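Local atomic coordinates of nisin biosynthesis protein nisC (Lactococcus lactis subsp. lactis, PDB entry 2G0D), a protein that forms the thioether rings of the lantibiotic nisin, acting as a zinc-containing cyclase with an alpha-toroid fold. Residues Ile4-Glu9 / Lys50-Tyr56; Val8-Ile12 / Met43-Leu47; Ile360-Tyr364 / Ile376-Ile380. All coordinates share one frame; numbering follows the deposited sequence.

Contact 1. Residues Ile4-Glu9 / Lys50-Tyr56; sequences IKRNVE and KDNSKIY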
loop_
_atom_site.group_PDB
_atom_site.type_symbol
_atom_site.label_atom_id
_atom_site.label_comp_id
_atom_site.label_asym_id
_atom_site.label_seq_id
_atom_site.Cartn_x
_atom_site.Cartn_y
_atom_site.Cartn_z
ATOM N N ILE A 4 22.022 11.427 2.853
ATOM C CA ILE A 4 20.655 11.487 3.392
ATOM C C ILE A 4 20.426 12.819 4.117
ATOM O O ILE A 4 19.465 13.513 3.834
ATOM C CB ILE A 4 20.271 10.246 4.262
ATOM C CG1 ILE A 4 20.144 9.023 3.339
ATOM C CG2 ILE A 4 18.966 10.493 5.039
ATOM C CD1 ILE A 4 19.470 7.825 3.911
ATOM N N LYS A 5 21.339 13.195 5.010
ATOM C CA LYS A 5 21.192 14.438 5.760
ATOM C C LYS A 5 21.006 15.666 4.834
ATOM O O LYS A 5 20.056 16.422 4.992
ATOM C CB LYS A 5 22.383 14.640 6.699
ATOM C CG LYS A 5 22.164 15.690 7.761
ATOM C CD LYS A 5 23.473 16.005 8.389
ATOM C CE LYS A 5 23.309 16.535 9.760
ATOM N NZ LYS A 5 24.578 17.223 10.191
ATOM N N ARG A 6 21.914 15.852 3.875
ATOM C CA ARG A 6 21.778 16.943 2.896
ATOM C C ARG A 6 20.415 16.967 2.185
ATOM O O ARG A 6 19.749 18.006 2.091
ATOM C CB ARG A 6 22.878 16.849 1.857
ATOM C CG ARG A 6 22.945 18.060 0.920
ATOM C CD ARG A 6 24.233 18.082 0.121
ATOM N NE ARG A 6 24.240 17.028 -0.893
ATOM C CZ ARG A 6 24.858 15.855 -0.760
ATOM N NH1 ARG A 6 25.544 15.573 0.355
ATOM N NH2 ARG A 6 24.791 14.963 -1.743
ATOM N N ASN A 7 20.009 15.820 1.670
ATOM C CA ASN A 7 18.716 15.714 1.007
ATOM C C ASN A 7 17.501 15.991 1.904
ATOM O O ASN A 7 16.550 16.645 1.479
ATOM C CB ASN A 7 18.613 14.362 0.309
ATOM C CG ASN A 7 19.375 14.360 -0.989
ATOM O OD1 ASN A 7 18.862 14.841 -1.999
ATOM N ND2 ASN A 7 20.638 13.903 -0.959
ATOM N N VAL A 8 17.548 15.505 3.140
ATOM C CA VAL A 8 16.462 15.735 4.067
ATOM C C VAL A 8 16.330 17.248 4.315
ATOM O O VAL A 8 15.224 17.802 4.282
ATOM C CB VAL A 8 16.676 14.964 5.363
ATOM C CG1 VAL A 8 15.657 15.396 6.424
ATOM C CG2 VAL A 8 16.562 13.458 5.096
ATOM N N GLU A 9 17.473 17.899 4.520
ATOM C CA GLU A 9 17.524 19.334 4.777
ATOM C C GLU A 9 16.855 20.148 3.684
ATOM O O GLU A 9 16.105 21.068 3.980
ATOM C CB GLU A 9 18.969 19.791 5.014
ATOM C CG GLU A 9 19.445 19.479 6.443
ATOM C CD GLU A 9 20.956 19.619 6.638
ATOM O OE1 GLU A 9 21.672 19.962 5.667
ATOM O OE2 GLU A 9 21.431 19.380 7.777
ATOM N N LYS A 50 19.196 9.788 14.391
ATOM C CA LYS A 50 20.170 10.726 13.779
ATOM C C LYS A 50 20.399 11.960 14.659
ATOM O O LYS A 50 19.582 12.271 15.533
ATOM C CB LYS A 50 19.775 11.107 12.326
ATOM C CG LYS A 50 20.165 10.034 11.252
ATOM C CD LYS A 50 19.758 10.362 9.752
ATOM C CE LYS A 50 20.656 11.396 8.965
ATOM N NZ LYS A 50 20.067 12.801 8.884
ATOM N N ASP A 51 21.523 12.644 14.447
ATOM C CA ASP A 51 21.913 13.761 15.318
ATOM C C ASP A 51 20.930 14.933 15.331
ATOM O O ASP A 51 20.693 15.527 16.390
ATOM C CB ASP A 51 23.335 14.245 15.007
ATOM C CG ASP A 51 24.400 13.277 15.505
ATOM O OD1 ASP A 51 24.072 12.424 16.354
ATOM O OD2 ASP A 51 25.565 13.361 15.046
ATOM N N ASN A 52 20.357 15.255 14.171
ATOM C CA ASN A 52 19.440 16.397 14.060
ATOM C C ASN A 52 17.994 16.098 14.411
ATOM O O ASN A 52 17.108 16.897 14.107
ATOM C CB ASN A 52 19.514 17.018 12.667
ATOM C CG ASN A 52 20.691 17.943 12.509
ATOM O OD1 ASN A 52 21.381 18.272 13.485
ATOM N ND2 ASN A 52 20.933 18.382 11.269
ATOM N N SER A 53 17.764 14.964 15.074
ATOM C CA SER A 53 16.414 14.484 15.375
ATOM C C SER A 53 15.546 15.407 16.237
ATOM O O SER A 53 14.326 15.307 16.197
ATOM C CB SER A 53 16.479 13.103 16.010
ATOM O OG SER A 53 17.217 13.143 17.216
ATOM N N LYS A 54 16.150 16.291 17.026
ATOM C CA LYS A 54 15.350 17.255 17.810
ATOM C C LYS A 54 14.838 18.419 16.953
ATOM O O LYS A 54 13.747 18.950 17.197
ATOM C CB LYS A 54 16.101 17.747 19.047
ATOM C CG LYS A 54 16.215 16.677 20.162
ATOM C CD LYS A 54 14.889 16.440 20.897
ATOM C CE LYS A 54 14.828 17.225 22.210
ATOM N NZ LYS A 54 15.652 16.580 23.279
ATOM N N ILE A 55 15.632 18.796 15.955
ATOM C CA ILE A 55 15.199 19.690 14.884
ATOM C C ILE A 55 14.107 19.010 14.046
ATOM O O ILE A 55 13.106 19.635 13.696
ATOM C CB ILE A 55 16.386 20.074 13.979
ATOM C CG1 ILE A 55 17.481 20.752 14.802
ATOM C CG2 ILE A 55 15.932 20.973 12.812
ATOM C CD1 ILE A 55 18.872 20.704 14.156
ATOM N N TYR A 56 14.287 17.724 13.755
ATOM C CA TYR A 56 13.309 16.974 12.961
ATOM C C TYR A 56 11.944 16.855 13.662
ATOM O O TYR A 56 10.899 17.102 13.048
ATOM C CB TYR A 56 13.852 15.587 12.599
ATOM C CG TYR A 56 15.077 15.589 11.708
ATOM C CD1 TYR A 56 15.455 16.722 10.974
ATOM C CD2 TYR A 56 15.852 14.442 11.586
ATOM C CE1 TYR A 56 16.567 16.698 10.158
ATOM C CE2 TYR A 56 16.962 14.414 10.781
ATOM C CZ TYR A 56 17.312 15.534 10.067
ATOM O OH TYR A 56 18.416 15.471 9.273
#

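Contact 2. Residues Val8-Ile12 / Met43-Leu47; sequences VEKII and MLAEL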
loop_
_atom_site.group_PDB
_atom_site.type_symbol
_atom_site.label_atom_id
_atom_site.label_comp_id
_atom_site.label_asym_id
_atom_site.label_seq_id
_atom_site.Cartn_x
_atom_site.Cartn_y
_atom_site.Cartn_z
ATOM N N VAL A 8 17.548 15.505 3.140
ATOM C CA VAL A 8 16.462 15.735 4.067
ATOM C C VAL A 8 16.330 17.248 4.315
ATOM O O VAL A 8 15.224 17.802 4.282
ATOM C CB VAL A 8 16.676 14.964 5.363
ATOM C CG1 VAL A 8 15.657 15.396 6.424
ATOM C CG2 VAL A 8 16.562 13.458 5.096
ATOM N N GLU A 9 17.473 17.899 4.520
ATOM C CA GLU A 9 17.524 19.334 4.777
ATOM C C GLU A 9 16.855 20.148 3.684
ATOM O O GLU A 9 16.105 21.068 3.980
ATOM C CB GLU A 9 18.969 19.791 5.014
ATOM C CG GLU A 9 19.445 19.479 6.443
ATOM C CD GLU A 9 20.956 19.619 6.638
ATOM O OE1 GLU A 9 21.672 19.962 5.667
ATOM O OE2 GLU A 9 21.431 19.380 7.777
ATOM N N LYS A 10 17.105 19.788 2.432
ATOM C CA LYS A 10 16.469 20.475 1.327
ATOM C C LYS A 10 14.965 20.226 1.313
ATOM O O LYS A 10 14.194 21.160 1.046
ATOM C CB LYS A 10 17.165 20.192 -0.024
ATOM C CG LYS A 10 16.528 19.148 -0.934
ATOM C CD LYS A 10 17.282 19.054 -2.302
ATOM C CE LYS A 10 16.605 19.882 -3.411
ATOM N NZ LYS A 10 17.272 19.735 -4.759
ATOM N N ILE A 11 14.548 18.987 1.634
ATOM C CA ILE A 11 13.124 18.649 1.696
ATOM C C ILE A 11 12.446 19.470 2.781
ATOM O O ILE A 11 11.337 19.983 2.577
ATOM C CB ILE A 11 12.855 17.129 1.927
ATOM C CG1 ILE A 11 13.367 16.284 0.757
ATOM C CG2 ILE A 11 11.360 16.858 2.144
ATOM C CD1 ILE A 11 13.573 14.798 1.114
ATOM N N ILE A 12 13.104 19.602 3.928
ATOM C CA ILE A 12 12.549 20.412 5.002
ATOM C C ILE A 12 12.377 21.878 4.558
ATOM O O ILE A 12 11.329 22.474 4.814
ATOM C CB ILE A 12 13.389 20.340 6.305
ATOM C CG1 ILE A 12 13.379 18.915 6.884
ATOM C CG2 ILE A 12 12.835 21.334 7.347
ATOM C CD1 ILE A 12 14.514 18.641 7.866
ATOM N N MET A 43 9.032 10.149 6.966
ATOM C CA MET A 43 10.450 10.118 6.628
ATOM C C MET A 43 11.309 10.713 7.746
ATOM O O MET A 43 12.323 10.147 8.104
ATOM C CB MET A 43 10.710 10.852 5.320
ATOM C CG MET A 43 12.218 11.102 5.088
ATOM S SD MET A 43 12.570 12.429 3.944
ATOM C CE MET A 43 12.153 13.844 4.934
ATOM N N LEU A 44 10.893 11.851 8.284
ATOM C CA LEU A 44 11.649 12.566 9.325
ATOM C C LEU A 44 11.621 11.809 10.646
ATOM O O LEU A 44 12.610 11.787 11.380
ATOM C CB LEU A 44 11.079 13.979 9.539
ATOM C CG LEU A 44 11.321 15.097 8.516
ATOM C CD1 LEU A 44 10.556 16.371 8.905
ATOM C CD2 LEU A 44 12.787 15.417 8.369
ATOM N N ALA A 45 10.468 11.193 10.928
ATOM C CA ALA A 45 10.243 10.483 12.179
ATOM C C ALA A 45 11.127 9.271 12.271
ATOM O O ALA A 45 11.586 8.915 13.340
ATOM C CB ALA A 45 8.781 10.099 12.322
ATOM N N GLU A 46 11.366 8.644 11.128
ATOM C CA GLU A 46 12.271 7.514 11.023
ATOM C C GLU A 46 13.750 7.858 11.179
ATOM O O GLU A 46 14.607 6.977 11.095
ATOM C CB GLU A 46 12.080 6.830 9.680
ATOM C CG GLU A 46 10.869 5.953 9.618
ATOM C CD GLU A 46 10.847 4.831 10.651
ATOM O OE1 GLU A 46 11.858 4.640 11.372
ATOM O OE2 GLU A 46 9.791 4.149 10.732
ATOM N N LEU A 47 14.053 9.128 11.388
ATOM C CA LEU A 47 15.435 9.575 11.473
ATOM C C LEU A 47 15.803 9.922 12.908
ATOM O O LEU A 47 16.803 10.593 13.141
ATOM C CB LEU A 47 15.653 10.777 10.559
ATOM C CG LEU A 47 15.436 10.576 9.058
ATOM C CD1 LEU A 47 15.753 11.888 8.343
ATOM C CD2 LEU A 47 16.331 9.462 8.538
#

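Contact 3. Residues Ile360-Tyr364 / Ile376-Ile380; sequences ILEEY and ISGCI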
loop_
_atom_site.group_PDB
_atom_site.type_symbol
_atom_site.label_atom_id
_atom_site.label_comp_id
_atom_site.label_asym_id
_atom_site.label_seq_id
_atom_site.Cartn_x
_atom_site.Cartn_y
_atom_site.Cartn_z
ATOM N N ILE A 360 21.675 6.896 -6.384
ATOM C CA ILE A 360 20.213 6.828 -6.415
ATOM C C ILE A 360 19.562 8.175 -6.015
ATOM O O ILE A 360 18.687 8.665 -6.715
ATOM C CB ILE A 360 19.665 5.617 -5.600
ATOM C CG1 ILE A 360 20.019 4.305 -6.322
ATOM C CG2 ILE A 360 18.149 5.729 -5.421
ATOM C CD1 ILE A 360 19.896 3.022 -5.458
ATOM N N LEU A 361 20.027 8.782 -4.926
ATOM C CA LEU A 361 19.488 10.067 -4.462
ATOM C C LEU A 361 19.849 11.265 -5.325
ATOM O O LEU A 361 19.010 12.139 -5.549
ATOM C CB LEU A 361 19.914 10.348 -3.030
ATOM C CG LEU A 361 19.232 9.577 -1.900
ATOM C CD1 LEU A 361 19.546 10.231 -0.563
ATOM C CD2 LEU A 361 17.722 9.480 -2.113
ATOM N N GLU A 362 21.099 11.312 -5.788
ATOM C CA GLU A 362 21.600 12.427 -6.583
ATOM C C GLU A 362 20.900 12.494 -7.942
ATOM O O GLU A 362 20.546 13.574 -8.414
ATOM C CB GLU A 362 23.111 12.292 -6.763
ATOM C CG GLU A 362 23.788 13.482 -7.434
ATOM C CD GLU A 362 25.060 13.082 -8.166
ATOM O OE1 GLU A 362 26.028 12.657 -7.485
ATOM O OE2 GLU A 362 25.084 13.191 -9.420
ATOM N N GLU A 363 20.703 11.338 -8.565
ATOM C CA GLU A 363 20.037 11.286 -9.856
ATOM C C GLU A 363 18.527 11.180 -9.712
ATOM O O GLU A 363 17.819 11.102 -10.711
ATOM C CB GLU A 363 20.553 10.109 -10.689
ATOM C CG GLU A 363 22.032 10.213 -11.099
ATOM C CD GLU A 363 22.469 9.077 -12.019
ATOM O OE1 GLU A 363 21.611 8.491 -12.717
ATOM O OE2 GLU A 363 23.676 8.771 -12.053
ATOM N N TYR A 364 18.023 11.160 -8.480
ATOM C CA TYR A 364 16.582 11.058 -8.276
ATOM C C TYR A 364 15.905 12.290 -8.906
ATOM O O TYR A 364 16.272 13.428 -8.621
ATOM C CB TYR A 364 16.225 10.891 -6.784
ATOM C CG TYR A 364 14.883 10.227 -6.582
ATOM C CD1 TYR A 364 14.794 8.884 -6.262
ATOM C CD2 TYR A 364 13.701 10.941 -6.777
ATOM C CE1 TYR A 364 13.554 8.266 -6.121
ATOM C CE2 TYR A 364 12.467 10.337 -6.653
ATOM C CZ TYR A 364 12.394 9.002 -6.307
ATOM O OH TYR A 364 11.169 8.412 -6.184
ATOM N N ILE A 376 10.978 11.596 -3.745
ATOM C CA ILE A 376 12.238 11.226 -3.115
ATOM C C ILE A 376 12.135 10.719 -1.658
ATOM O O ILE A 376 12.892 9.837 -1.276
ATOM C CB ILE A 376 13.284 12.345 -3.225
ATOM C CG1 ILE A 376 14.680 11.794 -2.848
ATOM C CG2 ILE A 376 12.875 13.586 -2.400
ATOM C CD1 ILE A 376 15.838 12.547 -3.480
ATOM N N SER A 377 11.214 11.262 -0.854
ATOM C CA SER A 377 11.137 10.868 0.562
ATOM C C SER A 377 10.771 9.387 0.766
ATOM O O SER A 377 11.131 8.779 1.761
ATOM C CB SER A 377 10.186 11.770 1.347
ATOM O OG SER A 377 8.855 11.531 0.932
ATOM N N GLY A 378 10.067 8.795 -0.186
ATOM C CA GLY A 378 9.804 7.361 -0.112
ATOM C C GLY A 378 11.094 6.572 -0.229
ATOM O O GLY A 378 11.326 5.612 0.520
ATOM N N CYS A 379 11.924 6.979 -1.191
ATOM C CA CYS A 379 13.230 6.376 -1.417
ATOM C C CYS A 379 14.127 6.498 -0.166
ATOM O O CYS A 379 14.781 5.537 0.232
ATOM C CB CYS A 379 13.887 7.042 -2.630
ATOM S SG CYS A 379 15.480 6.377 -3.130
ATOM N N ILE A 380 14.157 7.685 0.427
ATOM C CA ILE A 380 14.912 7.947 1.656
ATOM C C ILE A 380 14.425 7.035 2.786
ATOM O O ILE A 380 15.239 6.517 3.538
ATOM C CB ILE A 380 14.839 9.447 2.074
ATOM C CG1 ILE A 380 15.627 10.288 1.069
ATOM C CG2 ILE A 380 15.353 9.668 3.496
ATOM C CD1 ILE A 380 15.318 11.800 1.083
#

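Contact 1. Residues Ile4-Glu9 / Lys50-Tyr56
Helix 3-20 meets the start of helix 53-74 and the turn before it through Lys-5, Val-8, Lys-50, Asn-52 and Tyr-56. The turn is a type I beta turn from Lys-50 to Ser-53. Asn-52 takes the N-cap position, but its amide makes no capping bond. That side chain reaches toward helix 3-20 instead. Lys-5 runs out extended, with CG anti to the backbone N (chi1 -165°), and crosses Asn-52 at about a right angle. Its CE lies 3.4 Å from Asn-52 ND2. Glu-9 OE2 approaches the same ND2 at 3.7 Å, which is not a hydrogen bond, with carboxylate and amide nearly coplanar. Lys-50 bends at chi3 (78°) and chi4, which brings NZ back beside Lys-5, 3.7 Å from Lys-5 CB. This NZ also sits in the ring plane at the edge of Tyr-56. It is 3.2 Å from Tyr-56 OH, but the angle is too poor for a hydrogen bond. Deeper in, Val-8 CG1 meets Tyr-56 CZ obliquely at 4.0 Å. Glu-9, Lys-5 and Asn-52 form the outer layer, and Val-8 and Tyr-56 are buried beneath. Lys-50 NZ folds back between the two layers. The arrangement is a helix packed on a type I turn and the first turn of the next helix, at the periphery of the alpha toroid.

Contact 2. Residues Val8-Ile12 / Met43-Leu47
Val-8, Ile-11 and Ile-12 meet Met-43, Leu-44 and Leu-47 without any flat group of their own. The ring of Tyr-56, from helix 53-74, lies alongside, with Ile-12 CD1, Leu-44 CD2 and Leu-47 CD1 on one side of its plane and Asn-52 O on the other. Ile-12 CD1 comes within 3.6 Å of Tyr-56 CE1, and Leu-47 CD1 within 3.7 Å of Tyr-56 CE2.

Val-8 is central to the pair. Its CG1 is anti to the backbone N (chi1 170°), and this turns the methyl toward Leu-44. The distance from Val-8 CG1 to Leu-44 CD2 is 3.5 Å, tighter than usual van der Waals contact. The other methyl of Val-8, CG2, meets Leu-47 CD1 tip to tip at 3.7 Å. Leu-44 CD2 rests against two residues one helical turn apart, Val-8 and Ile-12. The second of these touches it through Ile-12 CD1, at 3.7 Å, and the two side chains cross obliquely.

The contact joins helix 3-20 to the C-terminal end of helix 37-45 in the alpha toroid, and every touching side chain is buried. Leu-47 lies just past that helix end.

Met-43 serves the other flank. Its chain bends at chi3 (73°), which carries CE back toward Val-8 CG1, 4.1 Å away. The same methyl approaches the CG2 branch of Ile-11. Helix 376-387 borders this flank, with Ile-376 and Ile-380 against Ile-11 and Ser-377 against Met-43. Met-43 SD faces Ile-11 CD1 tip to tip at 3.8 Å.

Contact 3. Residues Ile360-Tyr364 / Ile376-Ile380
Tyr-364 and Ile-376 bring the two backbones closest, with 6.7 Å between their CA atoms. Residues 360-362 finish helix 357-362, and the chain then leaves the helix at Glu-363 and Tyr-364. Eleven residues without helix or strand lead to the second segment, which lies in the first part of helix 376-387. A weak bond from Tyr-364 N to Leu-361 O closes the turn.

The Tyr-364 ring lies against Ile-376 and Cys-379 of helix 376-387. Its CG is anti to the backbone N (chi1 -156°), and the ring slides past the Ile-376 side chain in the opposite direction. Ile-376 CA stands over one ring face, 4.0 Å from the centroid and 23° off the normal, as a CH-pi contact. Ile-360 O lies at the ring edge, in plane.

Cys-379 SG stands obliquely to the same ring, 5.0 Å from its centroid, in a sulfur-aromatic contact. The thiol also touches Ile-360 CG2 at 3.6 Å and Leu-361 CD2 at 4.0 Å. Leu-361 CD2 further meets Ile-376 CD1 at 3.9 Å, the two side chains crossing at about a right angle.

The zinc ion is about 11 Å from the Tyr-364 side chain, and its protein ligands are Cys-278, Cys-324 and His-325. Cys-379 is not among these ligands; here its thiol meets Ile-360, Leu-361 and the ring. Tyr-364 OH is hydrogen-bonded to Glu-374 O, which fixes the far end of the ring. The ring can therefore lie in apolar surroundings with its hydroxyl satisfied.

Overall arrangement
Contacts 1 and 2 both start from helix 3-20 and share Val-8 and Glu-9; their centres are 6 Å apart. Contact 1 uses the turn and start of helix 53-74; contact 2 uses the end of helix 37-45 and Leu-47 just beyond. Contact 3 comes much later, between helices 357-362 and 376-387. Its centre lies about 12 Å from that of contact 2 and 15 Å from that of contact 1. Ile-11 and Met-43 touch Ile-380, and Ile-4 touches Leu-361, so all three form one continuous packed region on the same side of the chain's centre. In this way an N-terminal helix packs on helices from near the C-terminus.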